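Local coordinates for protein fructosyl amine: oxygen oxidoreductase (Aspergillus fumigatus, PDB 3DJE) that uses bound FAD to oxidise fructosyl amino acids (Amadori products) with molecular oxygen, and so acts as a deglycating enzyme, at residues A[19-27]-A[167-178]; A[190-198]-A[350-358]. All coordinates share one frame; numbering follows the deposited sequence. Where two conformers were deposited one is given.

Contact 1: A[19-27]-A[167-178]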
loop_
_atom_site.group_PDB
_atom_site.type_symbol
_atom_site.label_atom_id
_atom_site.label_comp_id
_atom_site.label_asym_id
_atom_site.label_seq_id
_atom_site.Cartn_x
_atom_site.Cartn_y
_atom_site.Cartn_z
ATOM N N THR A 19 5.224 9.492 -6.541
ATOM C CA THR A 19 4.987 10.843 -6.033
ATOM C C THR A 19 6.009 11.201 -4.951
ATOM O O THR A 19 6.561 12.318 -4.954
ATOM C CB THR A 19 3.544 11.042 -5.567
ATOM O OG1 THR A 19 2.689 10.952 -6.706
ATOM C CG2 THR A 19 3.340 12.420 -4.925
ATOM N N SER A 20 6.284 10.256 -4.044
ATOM C CA SER A 20 7.302 10.494 -3.005
ATOM C C SER A 20 8.654 10.837 -3.651
ATOM O O SER A 20 9.368 11.788 -3.239
ATOM C CB SER A 20 7.477 9.270 -2.111
ATOM O OG SER A 20 8.205 9.647 -0.953
ATOM N N THR A 21 9.003 10.060 -4.675
ATOM C CA THR A 21 10.243 10.272 -5.400
ATOM C C THR A 21 10.265 11.653 -6.071
ATOM O O THR A 21 11.267 12.376 -5.981
ATOM C CB THR A 21 10.498 9.137 -6.404
ATOM O OG1 THR A 21 10.540 7.888 -5.700
ATOM C CG2 THR A 21 11.851 9.330 -7.076
ATOM N N ALA A 22 9.162 12.022 -6.727
ATOM C CA ALA A 22 9.054 13.334 -7.376
ATOM C C ALA A 22 9.267 14.469 -6.374
ATOM O O ALA A 22 10.031 15.410 -6.625
ATOM C CB ALA A 22 7.709 13.465 -8.071
ATOM N N LEU A 23 8.607 14.349 -5.223
ATOM C CA LEU A 23 8.708 15.341 -4.157
ATOM C C LEU A 23 10.134 15.475 -3.665
ATOM O O LEU A 23 10.655 16.600 -3.542
ATOM C CB LEU A 23 7.774 14.968 -3.003
ATOM C CG LEU A 23 7.845 15.919 -1.801
ATOM C CD1 LEU A 23 7.397 17.336 -2.199
ATOM C CD2 LEU A 23 7.006 15.352 -0.641
ATOM N N HIS A 24 10.775 14.336 -3.386
ATOM C CA HIS A 24 12.132 14.372 -2.853
ATOM C C HIS A 24 13.168 14.814 -3.871
ATOM O O HIS A 24 14.108 15.525 -3.509
ATOM C CB HIS A 24 12.471 13.080 -2.131
ATOM C CG HIS A 24 11.761 12.964 -0.825
ATOM N ND1 HIS A 24 12.115 13.719 0.274
ATOM C CD2 HIS A 24 10.685 12.230 -0.451
ATOM C CE1 HIS A 24 11.309 13.427 1.282
ATOM N NE2 HIS A 24 10.428 12.533 0.865
ATOM N N LEU A 25 12.966 14.485 -5.143
ATOM C CA LEU A 25 13.858 15.026 -6.176
ATOM C C LEU A 25 13.759 16.549 -6.173
ATOM O O LEU A 25 14.792 17.242 -6.206
ATOM C CB LEU A 25 13.501 14.492 -7.567
ATOM C CG LEU A 25 13.953 13.064 -7.861
ATOM C CD1 LEU A 25 13.258 12.546 -9.125
ATOM C CD2 LEU A 25 15.474 12.909 -8.007
ATOM N N ALA A 26 12.526 17.064 -6.147
ATOM C CA ALA A 26 12.284 18.508 -6.165
ATOM C C ALA A 26 12.909 19.158 -4.932
ATOM O O ALA A 26 13.580 20.195 -5.043
ATOM C CB ALA A 26 10.791 18.812 -6.220
ATOM N N ARG A 27 12.725 18.541 -3.767
ATOM C CA ARG A 27 13.326 19.102 -2.529
ATOM C C ARG A 27 14.841 19.121 -2.569
ATOM O O ARG A 27 15.475 19.988 -1.949
ATOM C CB ARG A 27 12.844 18.355 -1.285
ATOM C CG ARG A 27 11.392 18.613 -0.983
ATOM C CD ARG A 27 11.005 17.845 0.274
ATOM N NE ARG A 27 9.687 18.226 0.751
ATOM C CZ ARG A 27 9.116 17.714 1.842
ATOM N NH1 ARG A 27 9.762 16.798 2.560
ATOM N NH2 ARG A 27 7.909 18.122 2.216
ATOM N N ALA A 167 1.230 15.883 -1.744
ATOM C CA ALA A 167 2.624 15.662 -2.138
ATOM C C ALA A 167 2.827 15.921 -3.639
ATOM O O ALA A 167 3.828 16.536 -4.027
ATOM C CB ALA A 167 3.063 14.252 -1.780
ATOM N N ALA A 168 1.899 15.452 -4.483
ATOM C CA ALA A 168 2.006 15.690 -5.934
ATOM C C ALA A 168 1.937 17.186 -6.261
ATOM O O ALA A 168 2.714 17.691 -7.078
ATOM C CB ALA A 168 0.942 14.930 -6.686
ATOM N N ARG A 169 1.017 17.886 -5.598
ATOM C CA ARG A 169 0.825 19.295 -5.864
ATOM C C ARG A 169 2.033 20.094 -5.405
ATOM O O ARG A 169 2.403 21.073 -6.056
ATOM C CB ARG A 169 -0.446 19.783 -5.189
ATOM C CG ARG A 169 -1.661 19.236 -5.907
ATOM C CD ARG A 169 -2.939 19.758 -5.333
ATOM N NE ARG A 169 -3.025 21.198 -5.567
ATOM C CZ ARG A 169 -3.043 22.099 -4.593
ATOM N NH1 ARG A 169 -3.041 21.700 -3.326
ATOM N NH2 ARG A 169 -3.096 23.396 -4.889
ATOM N N GLU A 170 2.656 19.666 -4.310
ATOM C CA GLU A 170 3.895 20.312 -3.850
ATOM C C GLU A 170 5.047 20.041 -4.833
ATOM O O GLU A 170 5.794 20.944 -5.189
ATOM C CB GLU A 170 4.248 19.853 -2.436
ATOM C CG GLU A 170 5.538 20.477 -1.903
ATOM C CD GLU A 170 5.394 21.890 -1.338
ATOM O OE1 GLU A 170 4.457 22.634 -1.701
ATOM O OE2 GLU A 170 6.269 22.267 -0.526
ATOM N N ALA A 171 5.174 18.800 -5.297
ATOM C CA ALA A 171 6.205 18.480 -6.304
ATOM C C ALA A 171 6.016 19.363 -7.536
ATOM O O ALA A 171 6.981 19.918 -8.086
ATOM C CB ALA A 171 6.123 17.006 -6.686
ATOM N N GLN A 172 4.761 19.509 -7.939
ATOM C CA GLN A 172 4.404 20.242 -9.153
ATOM C C GLN A 172 4.724 21.728 -8.995
ATOM O O GLN A 172 5.281 22.349 -9.912
ATOM C CB GLN A 172 2.931 20.026 -9.467
ATOM C CG GLN A 172 2.484 20.700 -10.743
ATOM C CD GLN A 172 1.022 20.502 -10.982
ATOM O OE1 GLN A 172 0.198 20.829 -10.129
ATOM N NE2 GLN A 172 0.677 19.954 -12.152
ATOM N N ARG A 173 4.402 22.309 -7.842
ATOM C CA ARG A 173 4.688 23.738 -7.671
ATOM C C ARG A 173 6.192 24.016 -7.597
ATOM O O ARG A 173 6.648 25.130 -7.905
ATOM C CB ARG A 173 3.903 24.367 -6.514
ATOM C CG ARG A 173 4.296 23.955 -5.132
ATOM C CD ARG A 173 3.472 24.761 -4.093
ATOM N NE ARG A 173 2.049 24.523 -4.279
ATOM C CZ ARG A 173 1.347 23.571 -3.660
ATOM N NH1 ARG A 173 1.918 22.760 -2.759
ATOM N NH2 ARG A 173 0.059 23.438 -3.940
HETATM N N MSE A 174 6.953 22.985 -7.229
HETATM C CA MSE A 174 8.409 23.057 -7.228
HETATM C C MSE A 174 9.033 22.718 -8.577
HETATM O O MSE A 174 10.257 22.656 -8.701
HETATM C CB MSE A 174 8.984 22.172 -6.135
HETATM C CG MSE A 174 8.545 22.620 -4.762
HETATM SE SE MSE A 174 9.254 21.376 -3.495
HETATM C CE MSE A 174 11.097 21.979 -3.482
ATOM N N GLY A 175 8.191 22.488 -9.578
ATOM C CA GLY A 175 8.655 22.392 -10.958
ATOM C C GLY A 175 8.519 21.043 -11.636
ATOM O O GLY A 175 8.820 20.911 -12.830
ATOM N N VAL A 176 8.058 20.034 -10.896
ATOM C CA VAL A 176 7.886 18.705 -11.492
ATOM C C VAL A 176 6.719 18.727 -12.488
ATOM O O VAL A 176 5.643 19.295 -12.212
ATOM C CB VAL A 176 7.683 17.611 -10.412
ATOM C CG1 VAL A 176 7.379 16.233 -11.059
ATOM C CG2 VAL A 176 8.904 17.528 -9.483
ATOM N N LYS A 177 6.966 18.125 -13.647
ATOM C CA LYS A 177 5.986 18.003 -14.720
ATOM C C LYS A 177 5.216 16.704 -14.521
ATOM O O LYS A 177 5.812 15.633 -14.467
ATOM C CB LYS A 177 6.709 17.983 -16.068
ATOM C CG LYS A 177 7.519 19.250 -16.352
ATOM C CD LYS A 177 8.707 18.984 -17.285
ATOM C CE LYS A 177 9.981 18.595 -16.526
ATOM N NZ LYS A 177 10.275 19.459 -15.343
ATOM N N PHE A 178 3.896 16.801 -14.390
ATOM C CA PHE A 178 3.059 15.600 -14.351
ATOM C C PHE A 178 2.308 15.478 -15.653
ATOM O O PHE A 178 1.526 16.370 -16.002
ATOM C CB PHE A 178 2.054 15.624 -13.188
ATOM C CG PHE A 178 2.670 15.348 -11.846
ATOM C CD1 PHE A 178 2.512 14.106 -11.225
ATOM C CD2 PHE A 178 3.413 16.327 -11.202
ATOM C CE1 PHE A 178 3.091 13.850 -9.967
ATOM C CE2 PHE A 178 3.997 16.087 -9.952
ATOM C CZ PHE A 178 3.840 14.845 -9.332
HETATM O O HOH W 1 8.084 20.483 0.396
#
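Helix segments 19-27 and 167-173 run side by side in the same general direction, with axes 8.5 Å apart at closest approach and inclined at 35°. L23 and A171 lie opposite each other where the backbones come nearest, their CA atoms 4.6 Å apart. Small side chains allow this: the CB of A171 rests on the backbone of L23 and also touches the CB of A22. Toward the N-terminal end, T19 turns its methyl to the partner helix. T19 CG2 lies anti to the backbone N and reaches A167 CB at 3.7 Å, while OG1 makes weak hydrogen bonds to the carbonyls of A14 and G15. L23 uses both branches. CD2 leans on A167, and L23 CD1 meets the aliphatic CG of E170 at 3.7 Å.

The end of the second helix folds over A26. The selenomethionine M174 lays its CB and SE against A26 CB, and the bend at chi3 (76°) carries M174 CE to 3.4 Å from A26 O. G175 then reverses the chain in a Schellman motif. This delivers V176, whose CG1 faces A22 and whose CG2 touches A26 CB at 4.0 Å. F178 follows, with T19 OG1 near the plane of its ring.

Water 1 accepts from R27 NE and donates to E170 OE2, and thus links R27 to E170 indirectly. E170 OE1 takes a salt bridge from R173 NH1 at 2.8 Å. R27 NH1 makes its own salt bridge with D84.

Strand 177-180 pairs with strand 33-37, and both A22 and V176 touch V35. The contact packs helix 160-173 and the edge strand after it against helix 16-27. That helix follows a glycine-rich turn of GxGxxG type, consistent with the dinucleotide-binding Rossmann fold of FAD-dependent oxidoreductases.

Contact 2: A[190-198]-A[350-358]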
loop_
_atom_site.group_PDB
_atom_site.type_symbol
_atom_site.label_atom_id
_atom_site.label_comp_id
_atom_site.label_asym_id
_atom_site.label_seq_id
_atom_site.Cartn_x
_atom_site.Cartn_y
_atom_site.Cartn_z
ATOM N N LEU A 190 9.489 0.737 -22.027
ATOM C CA LEU A 190 10.710 1.500 -21.795
ATOM C C LEU A 190 11.510 1.513 -23.103
ATOM O O LEU A 190 11.269 0.684 -24.008
ATOM C CB LEU A 190 11.530 0.861 -20.656
ATOM C CG LEU A 190 10.801 0.756 -19.304
ATOM C CD1 LEU A 190 11.673 0.018 -18.284
ATOM C CD2 LEU A 190 10.400 2.141 -18.782
ATOM N N ILE A 191 12.427 2.467 -23.207
ATOM C CA ILE A 191 13.328 2.559 -24.356
ATOM C C ILE A 191 14.581 1.746 -24.069
ATOM O O ILE A 191 15.366 2.125 -23.220
ATOM C CB ILE A 191 13.735 4.018 -24.665
ATOM C CG1 ILE A 191 12.500 4.866 -25.008
ATOM C CG2 ILE A 191 14.755 4.073 -25.826
ATOM C CD1 ILE A 191 12.804 6.375 -25.034
ATOM N N PHE A 192 14.767 0.637 -24.794
ATOM C CA PHE A 192 15.947 -0.227 -24.597
ATOM C C PHE A 192 16.938 0.008 -25.724
ATOM O O PHE A 192 16.647 -0.270 -26.892
ATOM C CB PHE A 192 15.551 -1.704 -24.537
ATOM C CG PHE A 192 14.805 -2.086 -23.277
ATOM C CD1 PHE A 192 15.493 -2.516 -22.147
ATOM C CD2 PHE A 192 13.410 -2.027 -23.231
ATOM C CE1 PHE A 192 14.800 -2.883 -20.982
ATOM C CE2 PHE A 192 12.711 -2.393 -22.072
ATOM C CZ PHE A 192 13.407 -2.819 -20.958
ATOM N N GLU A 193 18.094 0.551 -25.368
ATOM C CA GLU A 193 19.090 0.946 -26.367
ATOM C C GLU A 193 20.466 0.649 -25.815
ATOM O O GLU A 193 20.821 1.129 -24.722
ATOM C CB GLU A 193 18.951 2.445 -26.650
ATOM C CG GLU A 193 19.943 3.075 -27.626
ATOM C CD GLU A 193 19.864 4.604 -27.567
ATOM O OE1 GLU A 193 20.833 5.235 -27.088
ATOM O OE2 GLU A 193 18.818 5.176 -27.942
ATOM N N ASN A 194 21.228 -0.162 -26.550
ATOM C CA ASN A 194 22.605 -0.487 -26.153
ATOM C C ASN A 194 22.733 -0.965 -24.692
ATOM O O ASN A 194 23.577 -0.483 -23.921
ATOM C CB ASN A 194 23.526 0.701 -26.456
ATOM C CG ASN A 194 23.654 0.970 -27.947
ATOM O OD1 ASN A 194 23.738 0.036 -28.747
ATOM N ND2 ASN A 194 23.659 2.251 -28.330
ATOM N N ASN A 195 21.885 -1.933 -24.341
ATOM C CA ASN A 195 21.828 -2.549 -23.013
ATOM C C ASN A 195 21.604 -1.572 -21.862
ATOM O O ASN A 195 22.096 -1.774 -20.754
ATOM C CB ASN A 195 23.053 -3.444 -22.746
ATOM C CG ASN A 195 22.983 -4.764 -23.482
ATOM O OD1 ASN A 195 22.020 -5.045 -24.199
ATOM N ND2 ASN A 195 24.015 -5.585 -23.309
ATOM N N ASP A 196 20.845 -0.518 -22.135
ATOM C CA ASP A 196 20.442 0.407 -21.086
ATOM C C ASP A 196 19.002 0.841 -21.356
ATOM O O ASP A 196 18.471 0.615 -22.451
ATOM C CB ASP A 196 21.380 1.620 -21.093
ATOM C CG ASP A 196 21.264 2.481 -19.843
ATOM O OD1 ASP A 196 20.652 2.046 -18.860
ATOM O OD2 ASP A 196 21.818 3.602 -19.868
ATOM N N VAL A 197 18.377 1.427 -20.337
ATOM C CA VAL A 197 17.057 2.056 -20.476
ATOM C C VAL A 197 17.252 3.558 -20.614
ATOM O O VAL A 197 17.856 4.194 -19.739
ATOM C CB VAL A 197 16.159 1.745 -19.267
ATOM C CG1 VAL A 197 14.914 2.673 -19.271
ATOM C CG2 VAL A 197 15.764 0.265 -19.298
ATOM N N LYS A 198 16.734 4.113 -21.710
ATOM C CA LYS A 198 16.966 5.515 -22.077
ATOM C C LYS A 198 15.758 6.415 -21.859
ATOM O O LYS A 198 15.798 7.596 -22.204
ATOM C CB LYS A 198 17.426 5.636 -23.548
ATOM C CG LYS A 198 18.729 4.895 -23.891
ATOM C CD LYS A 198 19.877 5.233 -22.956
ATOM C CE LYS A 198 21.168 4.568 -23.437
ATOM N NZ LYS A 198 22.300 4.787 -22.478
ATOM N N HIS A 350 19.246 -0.827 -11.306
ATOM C CA HIS A 350 19.274 -2.094 -12.022
ATOM C C HIS A 350 20.751 -2.518 -12.230
ATOM O O HIS A 350 21.592 -1.677 -12.543
ATOM C CB HIS A 350 18.545 -1.974 -13.357
ATOM C CG HIS A 350 18.277 -3.293 -13.999
ATOM N ND1 HIS A 350 19.222 -3.959 -14.754
ATOM C CD2 HIS A 350 17.183 -4.089 -13.967
ATOM C CE1 HIS A 350 18.709 -5.101 -15.180
ATOM N NE2 HIS A 350 17.476 -5.206 -14.711
ATOM N N PRO A 351 21.066 -3.814 -12.022
ATOM C CA PRO A 351 22.456 -4.300 -12.117
ATOM C C PRO A 351 23.106 -4.184 -13.496
ATOM O O PRO A 351 24.346 -4.103 -13.588
ATOM C CB PRO A 351 22.341 -5.773 -11.716
ATOM C CG PRO A 351 20.925 -6.144 -11.958
ATOM C CD PRO A 351 20.142 -4.897 -11.643
ATOM N N GLN A 352 22.292 -4.179 -14.549
ATOM C CA GLN A 352 22.802 -4.064 -15.916
ATOM C C GLN A 352 22.426 -2.760 -16.616
ATOM O O GLN A 352 23.261 -2.167 -17.315
ATOM C CB GLN A 352 22.350 -5.256 -16.754
ATOM C CG GLN A 352 22.913 -5.239 -18.175
ATOM C CD GLN A 352 22.493 -6.435 -19.005
ATOM O OE1 GLN A 352 22.940 -6.587 -20.147
ATOM N NE2 GLN A 352 21.653 -7.300 -18.440
ATOM N N TYR A 353 21.173 -2.331 -16.451
ATOM C CA TYR A 353 20.702 -1.091 -17.065
ATOM C C TYR A 353 21.084 0.094 -16.181
ATOM O O TYR A 353 20.349 0.456 -15.251
ATOM C CB TYR A 353 19.184 -1.137 -17.303
ATOM C CG TYR A 353 18.701 -2.387 -18.009
ATOM C CD1 TYR A 353 19.399 -2.906 -19.101
ATOM C CD2 TYR A 353 17.549 -3.047 -17.586
ATOM C CE1 TYR A 353 18.964 -4.067 -19.750
ATOM C CE2 TYR A 353 17.095 -4.205 -18.230
ATOM C CZ TYR A 353 17.811 -4.702 -19.309
ATOM O OH TYR A 353 17.381 -5.842 -19.947
ATOM N N HIS A 354 22.240 0.673 -16.496
ATOM C CA HIS A 354 22.894 1.774 -15.761
ATOM C C HIS A 354 21.975 2.946 -15.371
ATOM O O HIS A 354 22.137 3.537 -14.303
ATOM C CB HIS A 354 24.081 2.271 -16.621
ATOM C CG HIS A 354 24.737 3.526 -16.130
ATOM N ND1 HIS A 354 24.348 4.784 -16.544
ATOM C CD2 HIS A 354 25.784 3.714 -15.288
ATOM C CE1 HIS A 354 25.109 5.693 -15.958
ATOM N NE2 HIS A 354 25.987 5.070 -15.190
ATOM N N SER A 355 21.026 3.279 -16.239
ATOM C CA SER A 355 20.217 4.484 -16.088
ATOM C C SER A 355 18.892 4.219 -15.387
ATOM O O SER A 355 18.131 5.155 -15.168
ATOM C CB SER A 355 19.948 5.119 -17.462
ATOM O OG SER A 355 21.162 5.430 -18.142
ATOM N N LEU A 356 18.615 2.956 -15.066
ATOM C CA LEU A 356 17.326 2.575 -14.462
ATOM C C LEU A 356 17.406 2.450 -12.944
ATOM O O LEU A 356 18.345 1.841 -12.412
ATOM C CB LEU A 356 16.822 1.259 -15.063
ATOM C CG LEU A 356 15.465 0.725 -14.578
ATOM C CD1 LEU A 356 14.341 1.669 -14.971
ATOM C CD2 LEU A 356 15.196 -0.686 -15.118
ATOM N N VAL A 357 16.410 3.026 -12.267
ATOM C CA VAL A 357 16.268 2.914 -10.813
ATOM C C VAL A 357 14.911 2.283 -10.520
ATOM O O VAL A 357 13.899 2.709 -11.068
ATOM C CB VAL A 357 16.353 4.290 -10.119
ATOM C CG1 VAL A 357 16.307 4.136 -8.591
ATOM C CG2 VAL A 357 17.654 5.009 -10.509
ATOM N N LEU A 358 14.910 1.266 -9.666
ATOM C CA LEU A 358 13.693 0.577 -9.244
ATOM C C LEU A 358 13.193 1.174 -7.947
ATOM O O LEU A 358 13.976 1.363 -7.025
ATOM C CB LEU A 358 13.966 -0.920 -9.001
ATOM C CG LEU A 358 14.237 -1.846 -10.205
ATOM C CD1 LEU A 358 13.354 -1.487 -11.404
ATOM C CD2 LEU A 358 15.705 -1.821 -10.571
HETATM O O HOH W 2 23.694 0.033 -19.106
#
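D196 OD2 is gripped by two donors, S355 OG at 2.6 Å and K198 NZ at 2.9 Å. S355 OG comes from the syn side, a little out of the carboxylate plane. K198 NZ comes from the anti side, also out of that plane, and forms a salt bridge. S355 N donates to D196 OD1 at 2.9 Å on the syn lone pair, with an N-H...O angle of 162°. D196 CG stands anti to the backbone N (chi1 -166°), which extends the carboxylate toward the type I turn from Y353 to L356.

The Y353 ring sits beside this grip. F192 points its edge at one face of Y353 in a T-shaped stack, F192 CE1 to Y353 CE2 3.8 Å and ring planes at 73°. N195 O lies at the ring edge, 3.4 Å from Y353 CD1. V197 CG2 touches CD2 of the same ring, and V197 CB packs on L356 CB. Water 2 joins N195 O to H354 N.

D196 is buried, and its charge is met by two S355 donors and the K198 ammonium. These would probably favour the ionised carboxylate. The paired bonds fix its rotation and tie the hairpin 187-202 to the turn before strand 356-360.

From the N terminus, the chain enters contact 1 on helix 16-27, just after strand 9-12. It returns 140 residues later on helix 160-173, and this closes the first loop. Strand 177-180 then takes an outer place in the six-stranded sheet, and the chain passes directly into strand 187-193, where contact 2 opens. That second loop closes at 350-358, after a further 152 residues. The two loops are in series, neither nested nor crossed. The centres of the two contacts lie about 23 Å apart. Both reach the same sheet, through strands 177-180 and 356-360. Contact 1 joins two helices and an edge strand; contact 2 joins the small antiparallel sheet to that larger one.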